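Local coordinates for polysialic acid O-acetyltransferase (Escherichia coli, PDB 3JQY), which transfers acetyl groups from acetyl-CoA to the O7 or O9 hydroxyls of long capsular polysialic acid chains, working as a homotrimer, at residues V99-S104 with V120-C125; N62-E67 with L75-R80; V33-S38 with V55-N60. One frame throughout, in Å; residues are numbered along the deposited sequence.

Contact 1 of 3, residues V99-S104 with V120-C125; sequences VATKGS and VVTDKC
T122 OG1 lies between two backbone groups of the facing strand, giving its proton to V99 O at 2.9 Å and accepting T101 N, also at 2.9 Å. A chi1 of 59° sets OG1 between its own backbone N and carbonyl carbon and brings it to this pair. Beside it, a water bonds to T122 N, V99 O and T101 OG1, so hydroxyl and water together continue a ladder whose preceding rung is the direct bond V99 N to V120 O.

At the end of strand 99-101, T101 O is gripped twice: K124 N reaches it at 2.9 Å, almost straight (175°), and S104 OG donates to it at 2.8 Å. The same S104 OG accepts C125 N at 3.1 Å (169°), tying both turns through one hydroxyl. Outside, the K124 chain bends at its third and fourth torsions and places NZ 2.7 Å from K102 O. An alanine at T122 would probably leave T101 N without its acceptor and V99 O with the water but no hydroxyl donor.

In the second shell, N84 OD1 accepts S104 N, and V106 and V127 pack against T122. The segments 99-104 and 120-125 belong to successive coils of a left-handed beta-helix and meet at a corner; the side chain of V121 lies about 6 Å from G146, a probable acetyl-CoA-binding residue.

Contact 2 of 3, residues N62-E67 with L75-R80; sequences NKLIIE and LTVIFR
K63 O rests against the ring of F79, 3.6 Å from CZ and 3.7 Å from CE2, approaching obliquely. Backbone bonds of K63 to N84 and V86 of the next coil help to hold this part of the chain. Between the two segments themselves the contact is otherwise a matter of side chains meeting across an interior.

F79 is the centre of it. N62 CB stands over one face of its ring, 4.0 Å from the centroid and 27° off the normal, a CH-pi contact; the N62 amide plane is turned 29° from the ring. The F57 ring meets F79 from that same side, nearly parallel to it, while A100 touches from the opposite side. L64 comes to the edge, with CB near the ring plane and 3.7 Å from CZ. Its CG is anti to the backbone N, and from it CD2 comes within 4.4 Å of V77 CG2. Further along, I66 CD1 and L75 CD2 are 4.5 Å apart, a looser apolar meeting.

The geometry separates this from pairing within a sheet: the axes of 63-66 and 75-80 approach no closer than 9.3 Å, their N-to-C directions are 157° apart, closer to antiparallel than parallel, and the two strands belong to different parallel sheets. Inward-pointing side chains from two walls of the coil, filling the space between them, are what the interior of a left-handed beta-helix consists of.

Contact 3 of 3, residues V33-S38 with V55-N60; sequences VDDNGS and VQFNGN
The strands 33-35 and 55-58 are parallel neighbours in one wall of the left-handed beta-helix, near the N-terminal end of the modelled chain; their axes lie 4.8 Å apart at an angle of 2°. D34 forms the ladder from both its backbone atoms, with D34 N bonded to V55 O and F57 N to D34 O, and N36 N to F57 O extends it.

On the face that carries V33, D35 and F57, V33 and V55 lie side by side, pointing the same way. V55 CG1 presses on V33 CG2 at 3.3 Å, tighter than usual for two carbons. On the other face a bend at chi2 (78°) turns Q56 CD back toward D34, and NE2 then bonds to D34 OD2 at 2.6 Å, on the anti side of the carboxylate and 35° out of its plane.

At the corner, D35 OD1 accepts G37 N at 2.9 Å, an Asx turn. N60 OD1 accepts S38 N at 2.8 Å, and G37 CA lies 3.3 Å from G59 O; a CB on G37 would clash with that oxygen. Polar side chains thus bind peptide N-H groups where the ladder stops, while Q56 OE1, only 3.0 Å from D34 OD2, would probably offset part of what the NE2 bond gains.

From the N terminus the three contacts follow in series, none enclosing or crossing another. Contact 3 closes first, with 16 residues between its segments, so that V33 pairs with V55 one turn on. Contact 2 comes next: only seven residues separate 62-67 from 75-80, and it spans the interior between two walls. Contact 1 closes last, over 15 residues, again joining successive coils. Strand 71-80 links them all. On one side F79 N and O probably bond to Q56 O and N58 N of contact 3; on the other, R80 N and O probably bond to A100 O and K102 N of contact 1. Contacts 1 and 3 do not touch, their nearest atoms being about 7 Å apart.

Contact 1 of 3, residues V99-S104 with V120-C125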
ATOM      1  N   VAL B  99     -15.465   6.577 -11.157  1.00 13.35           N
ATOM      2  CA  VAL B  99     -16.849   6.153 -10.972  1.00 12.32           C
ATOM      3  C   VAL B  99     -17.671   7.315 -10.421  1.00 11.87           C
ATOM      4  O   VAL B  99     -17.408   7.803  -9.319  1.00 14.36           O
ATOM      5  CB  VAL B  99     -16.944   4.915 -10.052  1.00 16.12           C
ATOM      6  CG1 VAL B  99     -18.393   4.439  -9.924  1.00 16.20           C
ATOM      7  CG2 VAL B  99     -16.048   3.799 -10.590  1.00 16.12           C
ATOM      8  N   ALA B 100     -18.658   7.749 -11.206  1.00 10.94           N
ATOM      9  CA  ALA B 100     -19.542   8.860 -10.849  1.00  9.77           C
ATOM     10  C   ALA B 100     -20.915   8.300 -10.521  1.00 14.32           C
ATOM     11  O   ALA B 100     -21.591   7.746 -11.388  1.00 12.92           O
ATOM     12  CB  ALA B 100     -19.635   9.869 -12.000  1.00  9.28           C
ATOM     13  N   THR B 101     -21.324   8.450  -9.267  1.00 12.17           N
ATOM     14  CA  THR B 101     -22.457   7.694  -8.743  1.00 12.56           C
ATOM     15  C   THR B 101     -23.546   8.601  -8.201  1.00 13.55           C
ATOM     16  O   THR B 101     -23.285   9.490  -7.387  1.00 14.54           O
ATOM     17  CB  THR B 101     -22.001   6.754  -7.598  1.00 18.53           C
ATOM     18  OG1 THR B 101     -21.070   5.788  -8.102  1.00 20.25           O
ATOM     19  CG2 THR B 101     -23.193   6.034  -6.985  1.00 20.89           C
ATOM     20  N   LYS B 102     -24.751   8.384  -8.659  1.00 11.59           N
ATOM     21  CA  LYS B 102     -25.906   9.052  -8.127  1.00 17.05           C
ATOM     22  C   LYS B 102     -25.881  10.568  -8.053  1.00 19.84           C
ATOM     23  O   LYS B 102     -26.213  11.167  -7.056  1.00 19.63           O
ATOM     24  CB  LYS B 102     -26.240   8.492  -6.778  1.00 20.11           C
ATOM     25  CG  LYS B 102     -26.723   7.100  -6.842  1.00 29.63           C
ATOM     26  CD  LYS B 102     -26.736   6.460  -5.487  1.00 27.01           C
ATOM     27  CE  LYS B 102     -27.486   5.263  -5.531  1.00 42.68           C
ATOM     28  NZ  LYS B 102     -26.718   4.095  -5.305  1.00 40.59           N
ATOM     29  N   GLY B 103     -25.522  11.155  -9.162  1.00 15.83           N
ATOM     30  CA  GLY B 103     -25.546  12.601  -9.276  1.00 15.42           C
ATOM     31  C   GLY B 103     -24.268  13.253  -8.798  1.00 16.84           C
ATOM     32  O   GLY B 103     -24.306  14.284  -8.129  1.00 17.82           O
ATOM     33  N   SER B 104     -23.131  12.655  -9.143  1.00 12.54           N
ATOM     34  CA  SER B 104     -21.840  13.215  -8.768  1.00 13.12           C
ATOM     35  C   SER B 104     -21.223  13.988  -9.934  1.00 10.41           C
ATOM     36  O   SER B 104     -21.569  13.762 -11.093  1.00 15.73           O
ATOM     37  CB  SER B 104     -20.889  12.101  -8.325  1.00 14.82           C
ATOM     38  OG  SER B 104     -21.360  11.466  -7.145  1.00 13.75           O
ATOM     39  N   VAL B 120     -11.329   7.095  -8.614  1.00 11.61           N
ATOM     40  CA  VAL B 120     -12.237   8.049  -7.977  1.00 12.97           C
ATOM     41  C   VAL B 120     -13.520   7.351  -7.544  1.00 11.84           C
ATOM     42  O   VAL B 120     -14.138   6.640  -8.340  1.00 13.26           O
ATOM     43  CB  VAL B 120     -12.600   9.220  -8.908  1.00 12.83           C
ATOM     44  CG1 VAL B 120     -13.644  10.113  -8.238  1.00 12.50           C
ATOM     45  CG2 VAL B 120     -11.353  10.023  -9.260  1.00 11.08           C
ATOM     46  N   VAL B 121     -13.907   7.555  -6.283  1.00  8.22           N
ATOM     47  CA  VAL B 121     -15.124   6.971  -5.721  1.00 12.29           C
ATOM     48  C   VAL B 121     -16.041   8.105  -5.261  1.00 13.90           C
ATOM     49  O   VAL B 121     -15.610   8.977  -4.518  1.00 14.24           O
ATOM     50  CB  VAL B 121     -14.791   6.105  -4.486  1.00 13.16           C
ATOM     51  CG1 VAL B 121     -16.045   5.423  -3.952  1.00 20.01           C
ATOM     52  CG2 VAL B 121     -13.708   5.088  -4.819  1.00 20.98           C
ATOM     53  N   THR B 122     -17.304   8.087  -5.682  1.00 14.56           N
ATOM     54  CA  THR B 122     -18.238   9.142  -5.294  1.00 12.13           C
ATOM     55  C   THR B 122     -19.585   8.587  -4.842  1.00 16.24           C
ATOM     56  O   THR B 122     -19.851   7.392  -4.958  1.00 14.90           O
ATOM     57  CB  THR B 122     -18.535  10.086  -6.475  1.00 17.00           C
ATOM     58  OG1 THR B 122     -19.088   9.324  -7.556  1.00 15.79           O
ATOM     59  CG2 THR B 122     -17.272  10.784  -6.954  1.00 14.93           C
ATOM     60  N   ASP B 123     -20.432   9.477  -4.334  1.00 16.28           N
ATOM     61  CA  ASP B 123     -21.834   9.164  -4.070  1.00 15.69           C
ATOM     62  C   ASP B 123     -22.582  10.467  -3.841  1.00 18.45           C
ATOM     63  O   ASP B 123     -22.531  11.037  -2.747  1.00 16.01           O
ATOM     64  CB  ASP B 123     -21.975   8.242  -2.856  1.00 19.94           C
ATOM     65  CG  ASP B 123     -23.414   7.816  -2.605  1.00 25.69           C
ATOM     66  OD1 ASP B 123     -24.309   8.218  -3.377  1.00 27.08           O
ATOM     67  OD2 ASP B 123     -23.647   7.068  -1.633  1.00 37.15           O
ATOM     68  N   LYS B 124     -23.253  10.943  -4.889  1.00 12.77           N
ATOM     69  CA  LYS B 124     -23.945  12.230  -4.862  1.00 14.83           C
ATOM     70  C   LYS B 124     -23.046  13.301  -4.265  1.00 18.28           C
ATOM     71  O   LYS B 124     -23.432  14.023  -3.343  1.00 17.33           O
ATOM     72  CB  LYS B 124     -25.260  12.135  -4.080  1.00 19.07           C
ATOM     73  CG  LYS B 124     -26.144  13.373  -4.227  1.00 27.52           C
ATOM     74  CD  LYS B 124     -27.559  13.139  -3.702  1.00 33.65           C
ATOM     75  CE  LYS B 124     -28.546  12.844  -4.831  1.00 44.49           C
ATOM     76  NZ  LYS B 124     -28.355  11.511  -5.475  1.00 37.00           N
ATOM     77  N   CYS B 125     -21.833  13.396  -4.792  1.00 13.58           N
ATOM     78  CA  CYS B 125     -20.893  14.402  -4.324  1.00 14.13           C
ATOM     79  C   CYS B 125     -19.910  14.768  -5.431  1.00 18.36           C
ATOM     80  O   CYS B 125     -20.033  14.304  -6.562  1.00 17.39           O
ATOM     81  CB  CYS B 125     -20.161  13.940  -3.059  1.00 14.77           C
ATOM     82  SG  CYS B 125     -19.071  12.525  -3.291  1.00 17.08           S
TER
HETATM   83  O   HOH W   1     -18.313   5.684  -7.076  1.00 23.90           O

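Contact 2 of 3, residues N62-E67 with L75-R80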
ATOM      1  N   ASN B  62     -26.691  11.227 -18.008  1.00 13.04           N
ATOM      2  CA  ASN B  62     -25.305  11.471 -17.619  1.00 16.13           C
ATOM      3  C   ASN B  62     -24.564  12.172 -18.740  1.00 12.40           C
ATOM      4  O   ASN B  62     -24.979  12.115 -19.892  1.00 13.55           O
ATOM      5  CB  ASN B  62     -24.609  10.148 -17.320  1.00 12.08           C
ATOM      6  CG  ASN B  62     -25.286   9.378 -16.209  1.00 13.38           C
ATOM      7  OD1 ASN B  62     -25.919   8.349 -16.442  1.00 19.24           O
ATOM      8  ND2 ASN B  62     -25.160   9.875 -14.995  1.00  9.27           N
ATOM      9  N   LYS B  63     -23.462  12.832 -18.406  1.00 11.03           N
ATOM     10  CA  LYS B  63     -22.631  13.459 -19.424  1.00 10.98           C
ATOM     11  C   LYS B  63     -21.144  13.271 -19.156  1.00 12.26           C
ATOM     12  O   LYS B  63     -20.663  13.528 -18.049  1.00 12.98           O
ATOM     13  CB  LYS B  63     -22.955  14.945 -19.562  1.00 12.04           C
ATOM     14  CG  LYS B  63     -22.346  15.583 -20.824  1.00 17.22           C
ATOM     15  CD  LYS B  63     -22.836  17.014 -21.026  1.00 21.39           C
ATOM     16  CE  LYS B  63     -22.277  17.620 -22.306  1.00 22.93           C
ATOM     17  NZ  LYS B  63     -22.744  19.023 -22.495  1.00 28.21           N
ATOM     18  N   LEU B  64     -20.434  12.806 -20.180  1.00 11.23           N
ATOM     19  CA  LEU B  64     -18.975  12.738 -20.166  1.00 10.19           C
ATOM     20  C   LEU B  64     -18.443  13.667 -21.248  1.00 10.53           C
ATOM     21  O   LEU B  64     -18.826  13.547 -22.414  1.00 14.15           O
ATOM     22  CB  LEU B  64     -18.492  11.315 -20.435  1.00 10.75           C
ATOM     23  CG  LEU B  64     -16.990  11.138 -20.686  1.00  9.11           C
ATOM     24  CD1 LEU B  64     -16.192  11.607 -19.484  1.00 13.48           C
ATOM     25  CD2 LEU B  64     -16.654   9.692 -21.026  1.00 13.23           C
ATOM     26  N   ILE B  65     -17.572  14.586 -20.849  1.00  9.20           N
ATOM     27  CA  ILE B  65     -16.927  15.512 -21.772  1.00  9.80           C
ATOM     28  C   ILE B  65     -15.421  15.342 -21.653  1.00 11.40           C
ATOM     29  O   ILE B  65     -14.860  15.486 -20.564  1.00 12.93           O
ATOM     30  CB  ILE B  65     -17.228  16.974 -21.404  1.00 11.82           C
ATOM     31  CG1 ILE B  65     -18.718  17.270 -21.530  1.00 16.43           C
ATOM     32  CG2 ILE B  65     -16.392  17.931 -22.277  1.00 15.67           C
ATOM     33  CD1 ILE B  65     -19.124  18.553 -20.838  1.00 24.18           C
ATOM     34  N   ILE B  66     -14.765  15.027 -22.762  1.00 12.14           N
ATOM     35  CA  ILE B  66     -13.309  14.972 -22.770  1.00  9.56           C
ATOM     36  C   ILE B  66     -12.817  15.891 -23.877  1.00 15.27           C
ATOM     37  O   ILE B  66     -13.196  15.732 -25.034  1.00 14.92           O
ATOM     38  CB  ILE B  66     -12.794  13.544 -23.032  1.00 10.51           C
ATOM     39  CG1 ILE B  66     -13.392  12.558 -22.024  1.00 11.30           C
ATOM     40  CG2 ILE B  66     -11.260  13.519 -22.996  1.00 12.85           C
ATOM     41  CD1 ILE B  66     -12.891  11.138 -22.178  1.00 14.26           C
ATOM     42  N   GLU B  67     -11.973  16.855 -23.523  1.00 11.82           N
ATOM     43  CA  GLU B  67     -11.601  17.905 -24.469  1.00 13.19           C
ATOM     44  C   GLU B  67     -10.478  17.497 -25.426  1.00 12.08           C
ATOM     45  O   GLU B  67      -9.903  16.415 -25.304  1.00 12.08           O
ATOM     46  CB  GLU B  67     -11.265  19.197 -23.719  1.00 11.62           C
ATOM     47  CG  GLU B  67     -12.430  19.685 -22.848  1.00 15.22           C
ATOM     48  CD  GLU B  67     -12.180  21.035 -22.206  1.00 20.40           C
ATOM     49  OE1 GLU B  67     -11.056  21.566 -22.338  1.00 18.76           O
ATOM     50  OE2 GLU B  67     -13.122  21.573 -21.573  1.00 21.04           O
ATOM     51  N   LEU B  75      -8.239   4.279 -19.476  1.00 10.69           N
ATOM     52  CA  LEU B  75      -9.213   4.993 -18.664  1.00 13.69           C
ATOM     53  C   LEU B  75     -10.573   4.300 -18.765  1.00 15.20           C
ATOM     54  O   LEU B  75     -11.022   3.969 -19.864  1.00 15.37           O
ATOM     55  CB  LEU B  75      -9.335   6.433 -19.161  1.00 10.51           C
ATOM     56  CG  LEU B  75     -10.469   7.245 -18.533  1.00 11.55           C
ATOM     57  CD1 LEU B  75     -10.165   7.521 -17.070  1.00 16.77           C
ATOM     58  CD2 LEU B  75     -10.678   8.544 -19.297  1.00 13.72           C
ATOM     59  N   THR B  76     -11.215   4.079 -17.618  1.00 13.72           N
ATOM     60  CA  THR B  76     -12.580   3.563 -17.566  1.00 12.83           C
ATOM     61  C   THR B  76     -13.411   4.555 -16.766  1.00 16.30           C
ATOM     62  O   THR B  76     -13.060   4.891 -15.637  1.00 16.06           O
ATOM     63  CB  THR B  76     -12.658   2.184 -16.878  1.00 17.43           C
ATOM     64  OG1 THR B  76     -11.825   1.247 -17.570  1.00 17.88           O
ATOM     65  CG2 THR B  76     -14.103   1.660 -16.871  1.00 18.52           C
ATOM     66  N   VAL B  77     -14.490   5.040 -17.367  1.00 14.55           N
ATOM     67  CA  VAL B  77     -15.420   5.938 -16.688  1.00 13.71           C
ATOM     68  C   VAL B  77     -16.759   5.231 -16.567  1.00 13.57           C
ATOM     69  O   VAL B  77     -17.363   4.861 -17.569  1.00 14.21           O
ATOM     70  CB  VAL B  77     -15.616   7.258 -17.459  1.00 14.25           C
ATOM     71  CG1 VAL B  77     -16.513   8.182 -16.677  1.00 13.77           C
ATOM     72  CG2 VAL B  77     -14.272   7.924 -17.731  1.00 12.69           C
ATOM     73  N   ILE B  78     -17.200   5.014 -15.331  1.00 13.31           N
ATOM     74  CA  ILE B  78     -18.459   4.328 -15.092  1.00 11.63           C
ATOM     75  C   ILE B  78     -19.456   5.287 -14.471  1.00 11.81           C
ATOM     76  O   ILE B  78     -19.150   5.959 -13.483  1.00 13.33           O
ATOM     77  CB  ILE B  78     -18.279   3.111 -14.169  1.00 13.78           C
ATOM     78  CG1 ILE B  78     -17.280   2.133 -14.782  1.00 14.94           C
ATOM     79  CG2 ILE B  78     -19.631   2.439 -13.919  1.00 15.30           C
ATOM     80  CD1 ILE B  78     -16.935   0.969 -13.888  1.00 20.30           C
ATOM     81  N   PHE B  79     -20.644   5.357 -15.062  1.00 12.39           N
ATOM     82  CA  PHE B  79     -21.728   6.187 -14.536  1.00 11.31           C
ATOM     83  C   PHE B  79     -22.770   5.292 -13.875  1.00 11.87           C
ATOM     84  O   PHE B  79     -23.355   4.430 -14.535  1.00 17.14           O
ATOM     85  CB  PHE B  79     -22.390   6.987 -15.665  1.00 13.19           C
ATOM     86  CG  PHE B  79     -21.537   8.096 -16.204  1.00 15.14           C
ATOM     87  CD1 PHE B  79     -20.758   7.902 -17.336  1.00 17.21           C
ATOM     88  CD2 PHE B  79     -21.503   9.327 -15.573  1.00 12.82           C
ATOM     89  CE1 PHE B  79     -19.966   8.921 -17.835  1.00 14.43           C
ATOM     90  CE2 PHE B  79     -20.714  10.358 -16.072  1.00 14.76           C
ATOM     91  CZ  PHE B  79     -19.946  10.154 -17.199  1.00 13.23           C
ATOM     92  N   ARG B  80     -22.985   5.482 -12.578  1.00 11.11           N
ATOM     93  CA  ARG B  80     -24.007   4.722 -11.848  1.00 14.21           C
ATOM     94  C   ARG B  80     -25.143   5.658 -11.461  1.00 12.42           C
ATOM     95  O   ARG B  80     -24.935   6.667 -10.793  1.00 14.31           O
ATOM     96  CB  ARG B  80     -23.410   4.060 -10.602  1.00 14.60           C
ATOM     97  CG  ARG B  80     -22.237   3.127 -10.888  1.00 19.32           C
ATOM     98  CD  ARG B  80     -21.951   2.245  -9.680  1.00 19.48           C
ATOM     99  NE  ARG B  80     -20.619   1.646  -9.715  1.00 23.31           N
ATOM    100  CZ  ARG B  80     -20.287   0.599 -10.462  1.00 28.08           C
ATOM    101  NH1 ARG B  80     -21.187   0.032 -11.256  1.00 30.53           N
ATOM    102  NH2 ARG B  80     -19.048   0.128 -10.420  1.00 27.74           N
TER

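Contact 3 of 3, residues V33-S38 with V55-N60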
ATOM      1  N   VAL B  33     -17.881   2.145 -25.952  1.00 17.93           N
ATOM      2  CA  VAL B  33     -18.971   2.766 -25.223  1.00 16.06           C
ATOM      3  C   VAL B  33     -20.091   1.767 -25.024  1.00 26.96           C
ATOM      4  O   VAL B  33     -20.512   1.101 -25.970  1.00 22.88           O
ATOM      5  CB  VAL B  33     -19.519   3.998 -25.967  1.00 23.98           C
ATOM      6  CG1 VAL B  33     -20.664   4.619 -25.186  1.00 27.71           C
ATOM      7  CG2 VAL B  33     -18.406   5.017 -26.196  1.00 24.38           C
ATOM      8  N   ASP B  34     -20.556   1.653 -23.786  1.00 18.68           N
ATOM      9  CA  ASP B  34     -21.701   0.814 -23.472  1.00 20.50           C
ATOM     10  C   ASP B  34     -22.743   1.639 -22.729  1.00 23.89           C
ATOM     11  O   ASP B  34     -22.458   2.230 -21.692  1.00 20.71           O
ATOM     12  CB  ASP B  34     -21.276  -0.384 -22.631  1.00 23.68           C
ATOM     13  CG  ASP B  34     -22.410  -1.355 -22.404  1.00 38.19           C
ATOM     14  OD1 ASP B  34     -23.127  -1.667 -23.380  1.00 48.69           O
ATOM     15  OD2 ASP B  34     -22.589  -1.802 -21.252  1.00 46.42           O
ATOM     16  N   ASP B  35     -23.957   1.673 -23.258  1.00 22.89           N
ATOM     17  CA  ASP B  35     -24.985   2.555 -22.721  1.00 24.41           C
ATOM     18  C   ASP B  35     -26.249   1.770 -22.391  1.00 28.47           C
ATOM     19  O   ASP B  35     -26.908   1.240 -23.284  1.00 30.68           O
ATOM     20  CB  ASP B  35     -25.275   3.667 -23.730  1.00 24.21           C
ATOM     21  CG  ASP B  35     -26.181   4.751 -23.173  1.00 17.39           C
ATOM     22  OD1 ASP B  35     -26.795   4.530 -22.111  1.00 25.82           O
ATOM     23  OD2 ASP B  35     -26.279   5.822 -23.815  1.00 27.97           O
ATOM     24  N   ASN B  36     -26.571   1.686 -21.101  1.00 24.56           N
ATOM     25  CA  ASN B  36     -27.748   0.956 -20.648  1.00 22.79           C
ATOM     26  C   ASN B  36     -28.912   1.858 -20.247  1.00 23.14           C
ATOM     27  O   ASN B  36     -29.934   1.374 -19.761  1.00 34.31           O
ATOM     28  CB  ASN B  36     -27.399   0.048 -19.470  1.00 31.68           C
ATOM     29  CG  ASN B  36     -26.343  -0.974 -19.814  1.00 43.86           C
ATOM     30  OD1 ASN B  36     -26.046  -1.215 -20.988  1.00 40.32           O
ATOM     31  ND2 ASN B  36     -25.766  -1.588 -18.787  1.00 36.05           N
ATOM     32  N   GLY B  37     -28.759   3.164 -20.453  1.00 23.05           N
ATOM     33  CA  GLY B  37     -29.766   4.123 -20.035  1.00 19.48           C
ATOM     34  C   GLY B  37     -30.202   5.052 -21.155  1.00 20.54           C
ATOM     35  O   GLY B  37     -29.851   4.849 -22.316  1.00 23.84           O
ATOM     36  N   SER B  38     -30.974   6.076 -20.803  1.00 18.58           N
ATOM     37  CA  SER B  38     -31.456   7.045 -21.782  1.00 19.37           C
ATOM     38  C   SER B  38     -30.890   8.438 -21.522  1.00 19.19           C
ATOM     39  O   SER B  38     -30.523   8.777 -20.396  1.00 17.88           O
ATOM     40  CB  SER B  38     -32.985   7.105 -21.750  1.00 26.21           C
ATOM     41  OG  SER B  38     -33.435   7.549 -20.485  1.00 31.66           O
ATOM     42  N   VAL B  55     -16.211   3.741 -21.605  1.00 20.38           N
ATOM     43  CA  VAL B  55     -17.247   4.465 -20.886  1.00 18.41           C
ATOM     44  C   VAL B  55     -18.466   3.554 -20.755  1.00 19.47           C
ATOM     45  O   VAL B  55     -18.878   2.894 -21.715  1.00 17.97           O
ATOM     46  CB  VAL B  55     -17.614   5.801 -21.562  1.00 18.95           C
ATOM     47  CG1 VAL B  55     -18.076   5.575 -22.983  1.00 25.42           C
ATOM     48  CG2 VAL B  55     -18.694   6.531 -20.762  1.00 17.83           C
ATOM     49  N   GLN B  56     -19.001   3.496 -19.545  1.00 14.95           N
ATOM     50  CA  GLN B  56     -20.137   2.651 -19.227  1.00 16.18           C
ATOM     51  C   GLN B  56     -21.205   3.519 -18.585  1.00 14.51           C
ATOM     52  O   GLN B  56     -20.982   4.095 -17.526  1.00 15.48           O
ATOM     53  CB  GLN B  56     -19.709   1.544 -18.257  1.00 17.51           C
ATOM     54  CG  GLN B  56     -20.839   0.657 -17.771  1.00 24.45           C
ATOM     55  CD  GLN B  56     -21.245  -0.374 -18.794  1.00 30.78           C
ATOM     56  OE1 GLN B  56     -20.406  -1.116 -19.310  1.00 35.12           O
ATOM     57  NE2 GLN B  56     -22.539  -0.435 -19.093  1.00 27.27           N
ATOM     58  N   PHE B  57     -22.362   3.621 -19.228  1.00 13.02           N
ATOM     59  CA  PHE B  57     -23.485   4.365 -18.669  1.00 14.26           C
ATOM     60  C   PHE B  57     -24.478   3.376 -18.069  1.00 19.26           C
ATOM     61  O   PHE B  57     -25.182   2.681 -18.805  1.00 19.38           O
ATOM     62  CB  PHE B  57     -24.209   5.169 -19.760  1.00 13.48           C
ATOM     63  CG  PHE B  57     -23.397   6.304 -20.354  1.00 15.76           C
ATOM     64  CD1 PHE B  57     -23.224   7.490 -19.658  1.00 13.21           C
ATOM     65  CD2 PHE B  57     -22.861   6.198 -21.627  1.00 19.34           C
ATOM     66  CE1 PHE B  57     -22.508   8.537 -20.202  1.00 14.66           C
ATOM     67  CE2 PHE B  57     -22.142   7.243 -22.184  1.00 17.87           C
ATOM     68  CZ  PHE B  57     -21.967   8.418 -21.471  1.00 16.30           C
ATOM     69  N   ASN B  58     -24.522   3.302 -16.742  1.00 14.66           N
ATOM     70  CA  ASN B  58     -25.505   2.470 -16.048  1.00 17.28           C
ATOM     71  C   ASN B  58     -26.544   3.361 -15.375  1.00 21.61           C
ATOM     72  O   ASN B  58     -26.761   3.279 -14.165  1.00 26.60           O
ATOM     73  CB  ASN B  58     -24.839   1.599 -14.978  1.00 16.19           C
ATOM     74  CG  ASN B  58     -24.007   0.469 -15.558  1.00 16.82           C
ATOM     75  OD1 ASN B  58     -24.245   0.009 -16.670  1.00 20.88           O
ATOM     76  ND2 ASN B  58     -23.021   0.014 -14.793  1.00 20.92           N
ATOM     77  N   GLY B  59     -27.175   4.216 -16.169  1.00 18.17           N
ATOM     78  CA  GLY B  59     -28.137   5.176 -15.665  1.00 16.18           C
ATOM     79  C   GLY B  59     -28.523   6.152 -16.760  1.00 13.13           C
ATOM     80  O   GLY B  59     -28.140   5.979 -17.910  1.00 17.01           O
ATOM     81  N   ASN B  60     -29.269   7.187 -16.391  1.00 14.66           N
ATOM     82  CA  ASN B  60     -29.813   8.129 -17.363  1.00 15.00           C
ATOM     83  C   ASN B  60     -29.292   9.550 -17.199  1.00 12.61           C
ATOM     84  O   ASN B  60     -28.900   9.959 -16.105  1.00 14.66           O
ATOM     85  CB  ASN B  60     -31.339   8.151 -17.245  1.00 23.58           C
ATOM     86  CG  ASN B  60     -31.945   6.763 -17.250  1.00 24.11           C
ATOM     87  OD1 ASN B  60     -31.532   5.897 -18.018  1.00 19.96           O
ATOM     88  ND2 ASN B  60     -32.938   6.545 -16.390  1.00 25.54           N
TER